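Local atomic coordinates of thioredoxin domain-containing protein (PDB entry 3U5R), a protein that is of uncharacterized function but belongs to the AhpC/TSA family of thioredoxin-fold proteins, and so may act as an antioxidant oxidoreductase. Residues T27-A39 with D146-H159. Residues are numbered along the deposited sequence; the frame is centred on the assembly and turned at random.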
ATOM      1  N   THR A  27      -9.208   6.323  11.087  1.00 30.98           N
ATOM      2  CA  THR A  27      -9.070   5.061  11.863  1.00 30.49           C
ATOM      3  C   THR A  27      -7.666   4.533  11.722  1.00 29.29           C
ATOM      4  O   THR A  27      -6.932   4.928  10.798  1.00 26.85           O
ATOM      5  CB  THR A  27      -9.872   3.831  11.344  1.00 32.48           C
ATOM      6  OG1 THR A  27     -10.523   4.098  10.110  1.00 33.60           O
ATOM      7  CG2 THR A  27     -10.785   3.164  12.437  1.00 31.65           C
ATOM      8  N   GLN A  28      -7.324   3.634  12.643  1.00 27.37           N
ATOM      9  CA  GLN A  28      -6.087   2.872  12.629  1.00 28.54           C
ATOM     10  C   GLN A  28      -6.257   1.630  11.789  1.00 26.39           C
ATOM     11  O   GLN A  28      -7.354   1.078  11.703  1.00 26.02           O
ATOM     12  CB  GLN A  28      -5.713   2.361  14.032  1.00 28.42           C
ATOM     13  CG  GLN A  28      -5.621   3.378  15.114  1.00 38.71           C
ATOM     14  CD  GLN A  28      -4.828   2.851  16.336  1.00 45.83           C
ATOM     15  OE1 GLN A  28      -4.869   1.649  16.656  1.00 48.19           O
ATOM     16  NE2 GLN A  28      -4.085   3.749  16.994  1.00 49.54           N
ATOM     17  N   SER A  29      -5.150   1.126  11.267  1.00 24.30           N
ATOM     18  CA  SER A  29      -5.175  -0.153  10.564  1.00 23.64           C
ATOM     19  C   SER A  29      -5.621  -1.223  11.596  1.00 23.39           C
ATOM     20  O   SER A  29      -5.491  -0.999  12.823  1.00 21.51           O
ATOM     21  CB  SER A  29      -3.813  -0.478   9.991  1.00 22.55           C
ATOM     22  OG  SER A  29      -2.794  -0.266  10.958  1.00 23.65           O
ATOM     23  N   ASN A  30      -6.170  -2.322  11.096  1.00 22.08           N
ATOM     24  CA  ASN A  30      -6.487  -3.495  11.914  1.00 24.52           C
ATOM     25  C   ASN A  30      -5.277  -4.247  12.471  1.00 25.67           C
ATOM     26  O   ASN A  30      -4.179  -4.150  11.914  1.00 24.13           O
ATOM     27  CB  ASN A  30      -7.360  -4.463  11.117  1.00 23.64           C
ATOM     28  CG  ASN A  30      -8.781  -3.909  10.854  1.00 26.40           C
ATOM     29  OD1 ASN A  30      -9.361  -3.223  11.713  1.00 25.15           O
ATOM     30  ND2 ASN A  30      -9.366  -4.261   9.697  1.00 27.01           N
ATOM     31  N   SER A  31      -5.484  -5.017  13.562  1.00 26.18           N
ATOM     32  CA  SER A  31      -4.488  -5.998  14.065  1.00 28.93           C
ATOM     33  C   SER A  31      -4.608  -7.266  13.283  1.00 27.70           C
ATOM     34  O   SER A  31      -5.480  -8.105  13.528  1.00 30.22           O
ATOM     35  CB  SER A  31      -4.715  -6.379  15.509  1.00 29.70           C
ATOM     36  OG  SER A  31      -4.835  -5.180  16.234  1.00 36.12           O
ATOM     37  N   ILE A  32      -3.731  -7.416  12.338  1.00 24.00           N
ATOM     38  CA  ILE A  32      -3.780  -8.562  11.478  1.00 21.62           C
ATOM     39  C   ILE A  32      -2.631  -9.400  11.951  1.00 19.88           C
ATOM     40  O   ILE A  32      -1.512  -8.893  12.178  1.00 19.76           O
ATOM     41  CB  ILE A  32      -3.552  -8.147   9.999  1.00 20.66           C
ATOM     42  CG1 ILE A  32      -4.575  -7.064   9.565  1.00 19.37           C
ATOM     43  CG2 ILE A  32      -3.560  -9.383   9.099  1.00 18.35           C
ATOM     44  CD1 ILE A  32      -5.951  -7.622   9.131  1.00 22.20           C
ATOM     45  N   THR A  33      -2.864 -10.689  12.065  1.00 18.27           N
ATOM     46  CA  THR A  33      -1.860 -11.556  12.623  1.00 18.68           C
ATOM     47  C   THR A  33      -0.671 -11.699  11.682  1.00 17.05           C
ATOM     48  O   THR A  33      -0.871 -12.031  10.520  1.00 15.22           O
ATOM     49  CB  THR A  33      -2.531 -12.933  12.931  1.00 20.26           C
ATOM     50  OG1 THR A  33      -3.500 -12.639  13.953  1.00 24.14           O
ATOM     51  CG2 THR A  33      -1.480 -13.907  13.483  1.00 15.32           C
ATOM     52  N   LEU A  34       0.552 -11.487  12.179  1.00 15.96           N
ATOM     53  CA  LEU A  34       1.716 -11.751  11.327  1.00 17.19           C
ATOM     54  C   LEU A  34       1.766 -13.220  10.853  1.00 18.78           C
ATOM     55  O   LEU A  34       1.427 -14.141  11.645  1.00 17.25           O
ATOM     56  CB  LEU A  34       3.042 -11.370  12.033  1.00 16.65           C
ATOM     57  CG  LEU A  34       3.189  -9.878  12.362  1.00 21.02           C
ATOM     58  CD1 LEU A  34       4.576  -9.608  13.076  1.00 22.23           C
ATOM     59  CD2 LEU A  34       3.020  -9.029  11.042  1.00 15.58           C
ATOM     60  N   GLY A  35       2.198 -13.428   9.593  1.00 16.70           N
ATOM     61  CA  GLY A  35       2.255 -14.752   9.006  1.00 18.91           C
ATOM     62  C   GLY A  35       1.124 -15.008   8.044  1.00 18.61           C
ATOM     63  O   GLY A  35       1.202 -15.931   7.233  1.00 19.28           O
ATOM     64  N   THR A  36       0.071 -14.193   8.108  1.00 17.60           N
ATOM     65  CA  THR A  36      -1.079 -14.427   7.286  1.00 20.10           C
ATOM     66  C   THR A  36      -0.607 -14.394   5.822  1.00 20.00           C
ATOM     67  O   THR A  36       0.226 -13.533   5.432  1.00 17.96           O
ATOM     68  CB  THR A  36      -2.154 -13.310   7.561  1.00 20.82           C
ATOM     69  OG1 THR A  36      -2.502 -13.389   8.950  1.00 23.06           O
ATOM     70  CG2 THR A  36      -3.414 -13.509   6.713  1.00 24.17           C
ATOM     71  N   ARG A  37      -1.115 -15.306   5.003  1.00 19.15           N
ATOM     72  CA  ARG A  37      -0.796 -15.303   3.549  1.00 19.77           C
ATOM     73  C   ARG A  37      -1.432 -14.093   2.819  1.00 17.71           C
ATOM     74  O   ARG A  37      -2.513 -13.653   3.182  1.00 18.99           O
ATOM     75  CB  ARG A  37      -1.375 -16.557   2.926  1.00 21.59           C
ATOM     76  CG  ARG A  37      -0.519 -17.744   3.141  1.00 28.27           C
ATOM     77  CD  ARG A  37      -0.401 -18.440   1.782  1.00 44.64           C
ATOM     78  NE  ARG A  37       0.541 -17.739   0.885  1.00 48.80           N
ATOM     79  CZ  ARG A  37       1.511 -18.370   0.221  1.00 56.49           C
ATOM     80  NH1 ARG A  37       1.661 -19.707   0.349  1.00 59.33           N
ATOM     81  NH2 ARG A  37       2.326 -17.687  -0.579  1.00 57.52           N
ATOM     82  N   ALA A  38      -0.731 -13.553   1.830  1.00 16.63           N
ATOM     83  CA  ALA A  38      -1.243 -12.500   0.967  1.00 16.54           C
ATOM     84  C   ALA A  38      -2.395 -13.110   0.148  1.00 17.51           C
ATOM     85  O   ALA A  38      -2.243 -14.186  -0.429  1.00 14.46           O
ATOM     86  CB  ALA A  38      -0.121 -12.084   0.017  1.00 17.50           C
ATOM     87  N   ALA A  39      -3.547 -12.455   0.127  1.00 17.81           N
ATOM     88  CA  ALA A  39      -4.673 -12.983  -0.603  1.00 19.28           C
ATOM     89  C   ALA A  39      -4.437 -12.660  -2.082  1.00 19.62           C
ATOM     90  O   ALA A  39      -3.845 -11.600  -2.422  1.00 18.80           O
ATOM     91  CB  ALA A  39      -5.942 -12.299  -0.131  1.00 19.72           C
ATOM     92  N   ASP A 146      -2.656   1.942   4.121  1.00 16.08           N
ATOM     93  CA  ASP A 146      -2.546   0.705   4.942  1.00 17.28           C
ATOM     94  C   ASP A 146      -1.510  -0.182   4.268  1.00 16.21           C
ATOM     95  O   ASP A 146      -1.707  -0.570   3.108  1.00 15.56           O
ATOM     96  CB  ASP A 146      -3.917  -0.017   4.972  1.00 18.60           C
ATOM     97  CG  ASP A 146      -4.133  -0.807   6.259  1.00 20.90           C
ATOM     98  OD1 ASP A 146      -3.123  -1.143   6.925  1.00 22.22           O
ATOM     99  OD2 ASP A 146      -5.306  -1.033   6.604  1.00 23.05           O
ATOM    100  N   PHE A 147      -0.367  -0.403   4.911  1.00 14.49           N
ATOM    101  CA  PHE A 147       0.736  -1.115   4.277  1.00 13.75           C
ATOM    102  C   PHE A 147       0.897  -2.546   4.772  1.00 13.82           C
ATOM    103  O   PHE A 147       0.976  -2.773   5.993  1.00 13.27           O
ATOM    104  CB  PHE A 147       2.053  -0.389   4.602  1.00 14.88           C
ATOM    105  CG  PHE A 147       2.108   1.043   4.076  1.00 17.67           C
ATOM    106  CD1 PHE A 147       2.441   1.277   2.737  1.00 16.27           C
ATOM    107  CD2 PHE A 147       1.885   2.147   4.931  1.00 16.05           C
ATOM    108  CE1 PHE A 147       2.521   2.593   2.235  1.00 15.55           C
ATOM    109  CE2 PHE A 147       1.967   3.473   4.421  1.00 18.40           C
ATOM    110  CZ  PHE A 147       2.274   3.681   3.061  1.00 14.71           C
ATOM    111  N   PHE A 148       0.992  -3.509   3.846  1.00 13.20           N
ATOM    112  CA  PHE A 148       1.168  -4.918   4.223  1.00 13.10           C
ATOM    113  C   PHE A 148       2.422  -5.408   3.488  1.00 13.17           C
ATOM    114  O   PHE A 148       2.415  -5.458   2.246  1.00 14.10           O
ATOM    115  CB  PHE A 148      -0.040  -5.760   3.728  1.00 11.53           C
ATOM    116  CG  PHE A 148      -1.408  -5.405   4.329  1.00 12.86           C
ATOM    117  CD1 PHE A 148      -2.134  -4.279   3.929  1.00 12.87           C
ATOM    118  CD2 PHE A 148      -2.021  -6.279   5.252  1.00 13.35           C
ATOM    119  CE1 PHE A 148      -3.375  -3.982   4.484  1.00 13.98           C
ATOM    120  CE2 PHE A 148      -3.276  -6.031   5.770  1.00 16.22           C
ATOM    121  CZ  PHE A 148      -3.988  -4.884   5.400  1.00 13.27           C
ATOM    122  N   LEU A 149       3.494  -5.785   4.202  1.00 11.63           N
ATOM    123  CA  LEU A 149       4.675  -6.270   3.570  1.00 11.94           C
ATOM    124  C   LEU A 149       4.749  -7.815   3.734  1.00 12.81           C
ATOM    125  O   LEU A 149       4.648  -8.298   4.883  1.00 11.40           O
ATOM    126  CB  LEU A 149       5.954  -5.664   4.220  1.00 11.33           C
ATOM    127  CG  LEU A 149       7.310  -6.039   3.584  1.00 10.66           C
ATOM    128  CD1 LEU A 149       7.436  -5.457   2.124  1.00 10.84           C
ATOM    129  CD2 LEU A 149       8.372  -5.501   4.455  1.00  9.71           C
ATOM    130  N   TYR A 150       5.024  -8.510   2.622  1.00 12.00           N
ATOM    131  CA  TYR A 150       5.169  -9.967   2.560  1.00 11.62           C
ATOM    132  C   TYR A 150       6.587 -10.371   2.164  1.00 12.36           C
ATOM    133  O   TYR A 150       7.245  -9.678   1.367  1.00 11.42           O
ATOM    134  CB  TYR A 150       4.197 -10.546   1.542  1.00 11.03           C
ATOM    135  CG  TYR A 150       2.795 -10.208   1.948  1.00 14.29           C
ATOM    136  CD1 TYR A 150       2.106 -11.022   2.861  1.00 14.14           C
ATOM    137  CD2 TYR A 150       2.170  -9.030   1.459  1.00 12.78           C
ATOM    138  CE1 TYR A 150       0.803 -10.714   3.244  1.00 10.99           C
ATOM    139  CE2 TYR A 150       0.862  -8.661   1.902  1.00 12.21           C
ATOM    140  CZ  TYR A 150       0.207  -9.524   2.787  1.00 14.02           C
ATOM    141  OH  TYR A 150      -1.058  -9.183   3.243  1.00 11.35           O
ATOM    142  N   ASP A 151       7.002 -11.552   2.626  1.00 12.89           N
ATOM    143  CA  ASP A 151       8.290 -12.127   2.263  1.00 14.12           C
ATOM    144  C   ASP A 151       8.181 -13.027   1.093  1.00 14.81           C
ATOM    145  O   ASP A 151       7.150 -13.058   0.387  1.00 14.57           O
ATOM    146  CB  ASP A 151       8.928 -12.814   3.497  1.00 15.18           C
ATOM    147  CG  ASP A 151       8.108 -14.063   3.960  1.00 16.97           C
ATOM    148  OD1 ASP A 151       7.182 -14.520   3.230  1.00 15.24           O
ATOM    149  OD2 ASP A 151       8.411 -14.562   5.043  1.00 17.73           O
ATOM    150  N   ARG A 152       9.230 -13.793   0.887  1.00 17.46           N
ATOM    151  CA  ARG A 152       9.424 -14.655  -0.285  1.00 21.30           C
ATOM    152  C   ARG A 152       8.276 -15.692  -0.391  1.00 21.09           C
ATOM    153  O   ARG A 152       7.856 -16.041  -1.495  1.00 20.52           O
ATOM    154  CB  ARG A 152      10.773 -15.423  -0.206  1.00 23.10           C
ATOM    155  CG  ARG A 152      12.115 -14.572  -0.185  1.00 34.49           C
ATOM    156  CD  ARG A 152      13.306 -15.235  -1.015  1.00 46.04           C
ATOM    157  NE  ARG A 152      12.848 -15.417  -2.425  1.00 53.20           N
ATOM    158  CZ  ARG A 152      13.516 -15.059  -3.528  1.00 51.86           C
ATOM    159  NH1 ARG A 152      14.735 -14.545  -3.435  1.00 51.59           N
ATOM    160  NH2 ARG A 152      12.951 -15.220  -4.727  1.00 52.98           N
ATOM    161  N   GLU A 153       7.749 -16.144   0.746  1.00 19.47           N
ATOM    162  CA  GLU A 153       6.637 -17.109   0.677  1.00 19.17           C
ATOM    163  C   GLU A 153       5.351 -16.424   0.944  1.00 19.30           C
ATOM    164  O   GLU A 153       4.369 -17.052   1.274  1.00 18.76           O
ATOM    165  CB  GLU A 153       6.886 -18.265   1.676  1.00 20.73           C
ATOM    166  CG  GLU A 153       8.226 -18.952   1.352  1.00 23.28           C
ATOM    167  CD  GLU A 153       8.150 -19.881   0.122  1.00 34.18           C
ATOM    168  OE1 GLU A 153       7.051 -20.037  -0.499  1.00 34.68           O
ATOM    169  OE2 GLU A 153       9.205 -20.501  -0.193  1.00 39.80           O
ATOM    170  N   ARG A 154       5.338 -15.090   0.746  1.00 18.71           N
ATOM    171  CA  ARG A 154       4.129 -14.310   0.800  1.00 15.11           C
ATOM    172  C   ARG A 154       3.429 -14.483   2.108  1.00 14.99           C
ATOM    173  O   ARG A 154       2.230 -14.598   2.153  1.00 13.24           O
ATOM    174  CB  ARG A 154       3.224 -14.560  -0.402  1.00 17.50           C
ATOM    175  CG  ARG A 154       3.941 -14.169  -1.742  1.00 21.57           C
ATOM    176  CD  ARG A 154       4.378 -12.673  -1.763  1.00 18.75           C
ATOM    177  NE  ARG A 154       4.931 -12.329  -3.077  1.00 16.34           N
ATOM    178  CZ  ARG A 154       6.206 -12.033  -3.344  1.00 15.56           C
ATOM    179  NH1 ARG A 154       7.137 -11.907  -2.368  1.00 14.46           N
ATOM    180  NH2 ARG A 154       6.535 -11.746  -4.612  1.00 16.69           N
ATOM    181  N   ARG A 155       4.206 -14.486   3.194  1.00 13.09           N
ATOM    182  CA  ARG A 155       3.628 -14.424   4.518  1.00 12.75           C
ATOM    183  C   ARG A 155       3.806 -13.005   5.077  1.00 12.46           C
ATOM    184  O   ARG A 155       4.891 -12.411   4.895  1.00 11.39           O
ATOM    185  CB  ARG A 155       4.318 -15.400   5.474  1.00 10.01           C
ATOM    186  CG  ARG A 155       4.494 -16.798   4.874  1.00 11.27           C
ATOM    187  CD  ARG A 155       3.135 -17.408   4.357  1.00 14.27           C
ATOM    188  NE  ARG A 155       3.402 -18.638   3.565  1.00 17.26           N
ATOM    189  CZ  ARG A 155       3.360 -19.921   4.026  1.00 20.87           C
ATOM    190  NH1 ARG A 155       2.985 -20.228   5.307  1.00 17.49           N
ATOM    191  NH2 ARG A 155       3.688 -20.931   3.183  1.00 13.93           N
ATOM    192  N   LEU A 156       2.799 -12.513   5.800  1.00 11.88           N
ATOM    193  CA  LEU A 156       2.857 -11.108   6.277  1.00 13.92           C
ATOM    194  C   LEU A 156       3.937 -10.909   7.330  1.00 14.19           C
ATOM    195  O   LEU A 156       3.945 -11.598   8.362  1.00 13.06           O
ATOM    196  CB  LEU A 156       1.509 -10.677   6.853  1.00 13.09           C
ATOM    197  CG  LEU A 156       1.345  -9.215   7.341  1.00 12.52           C
ATOM    198  CD1 LEU A 156       1.358  -8.227   6.165  1.00  5.75           C
ATOM    199  CD2 LEU A 156      -0.003  -9.077   8.107  1.00 12.35           C
ATOM    200  N   VAL A 157       4.870  -9.989   7.088  1.00 11.67           N
ATOM    201  CA  VAL A 157       5.951  -9.738   8.032  1.00 11.71           C
ATOM    202  C   VAL A 157       5.933  -8.376   8.617  1.00 12.56           C
ATOM    203  O   VAL A 157       6.551  -8.159   9.666  1.00 12.20           O
ATOM    204  CB  VAL A 157       7.351  -9.959   7.431  1.00 12.62           C
ATOM    205  CG1 VAL A 157       7.630 -11.514   7.210  1.00 13.99           C
ATOM    206  CG2 VAL A 157       7.543  -9.190   6.023  1.00 12.37           C
ATOM    207  N   TYR A 158       5.266  -7.420   7.949  1.00 11.21           N
ATOM    208  CA  TYR A 158       5.151  -6.100   8.568  1.00 13.15           C
ATOM    209  C   TYR A 158       3.820  -5.522   8.162  1.00 13.03           C
ATOM    210  O   TYR A 158       3.429  -5.641   6.995  1.00 13.01           O
ATOM    211  CB  TYR A 158       6.316  -5.148   8.141  1.00 11.29           C
ATOM    212  CG  TYR A 158       6.168  -3.710   8.672  1.00 14.18           C
ATOM    213  CD1 TYR A 158       6.742  -3.352   9.897  1.00 12.79           C
ATOM    214  CD2 TYR A 158       5.452  -2.728   7.971  1.00 13.95           C
ATOM    215  CE1 TYR A 158       6.623  -2.030  10.425  1.00 14.69           C
ATOM    216  CE2 TYR A 158       5.332  -1.368   8.482  1.00 14.83           C
ATOM    217  CZ  TYR A 158       5.907  -1.056   9.692  1.00 14.81           C
ATOM    218  OH  TYR A 158       5.804   0.163  10.232  1.00 15.82           O
ATOM    219  N   HIS A 159       3.122  -4.934   9.135  1.00 13.38           N
ATOM    220  CA  HIS A 159       1.833  -4.329   8.927  1.00 14.10           C
ATOM    221  C   HIS A 159       1.816  -3.096   9.805  1.00 15.05           C
ATOM    222  O   HIS A 159       1.795  -3.172  11.018  1.00 14.11           O
ATOM    223  CB  HIS A 159       0.655  -5.305   9.224  1.00 13.91           C
ATOM    224  CG  HIS A 159      -0.692  -4.693   9.054  1.00 15.56           C
ATOM    225  ND1 HIS A 159      -0.996  -3.859   7.994  1.00 21.68           N
ATOM    226  CD2 HIS A 159      -1.798  -4.728   9.828  1.00  9.82           C
ATOM    227  CE1 HIS A 159      -2.236  -3.441   8.107  1.00 10.49           C
ATOM    228  NE2 HIS A 159      -2.745  -3.961   9.209  1.00 20.42           N
TER
HETATM  229  O   HOH W   1      -5.827  -2.929   8.496  1.00 18.41           O
HETATM  230  O   HOH W   2       2.721 -18.597   7.814  1.00 23.67           O
HETATM  231  O   HOH W   3      -2.263 -10.858   4.860  1.00 21.27           O
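Ala38 CB sits 3.6 Å from the centroid of the Tyr150 ring and only 10° off its normal, a CH-pi contact over the centre of one face; Thr36 O and a water lie at the ring's edge. Three backbone bonds tie residues 35-38 to 154-156, with one bridge pairing Arg37 and Arg155: Gly35 N to Leu156 O and Leu156 N to Thr36 O (both 2.8 Å), then Ala38 N to Arg154 O (3.2 Å). Farther along, Ile32 sets CG2 against Leu156 CD2 (3.7 Å) and brings CG1 obliquely to the His159 ring, 3.6 Å from NE2. With CG anti to the backbone N, that ring is fixed by a nearly straight bond from ND1 to Phe147 O (3.0 Å, 168°), and Phe148 CE2 covers one face. A water accepts from Asn30 N and donates to Asp146 OD2, which also takes Ala142 N. At the other end, Arg37 and Arg155 lie with guanidinium planes 34° apart, NH1 of Arg37 3.7 Å from NH2 of Arg155; a hydrogen bond from NE to Glu153 O holds the Arg155 group, and solvent exposure probably eases the repulsion. Residues 29-38 thus run along the hairpin of strands 146-150 and 156-160, at the edge of the thioredoxin-like sheet, fastened by main-chain hydrogen bonds and apolar or CH-pi packing rather than by salt bridges.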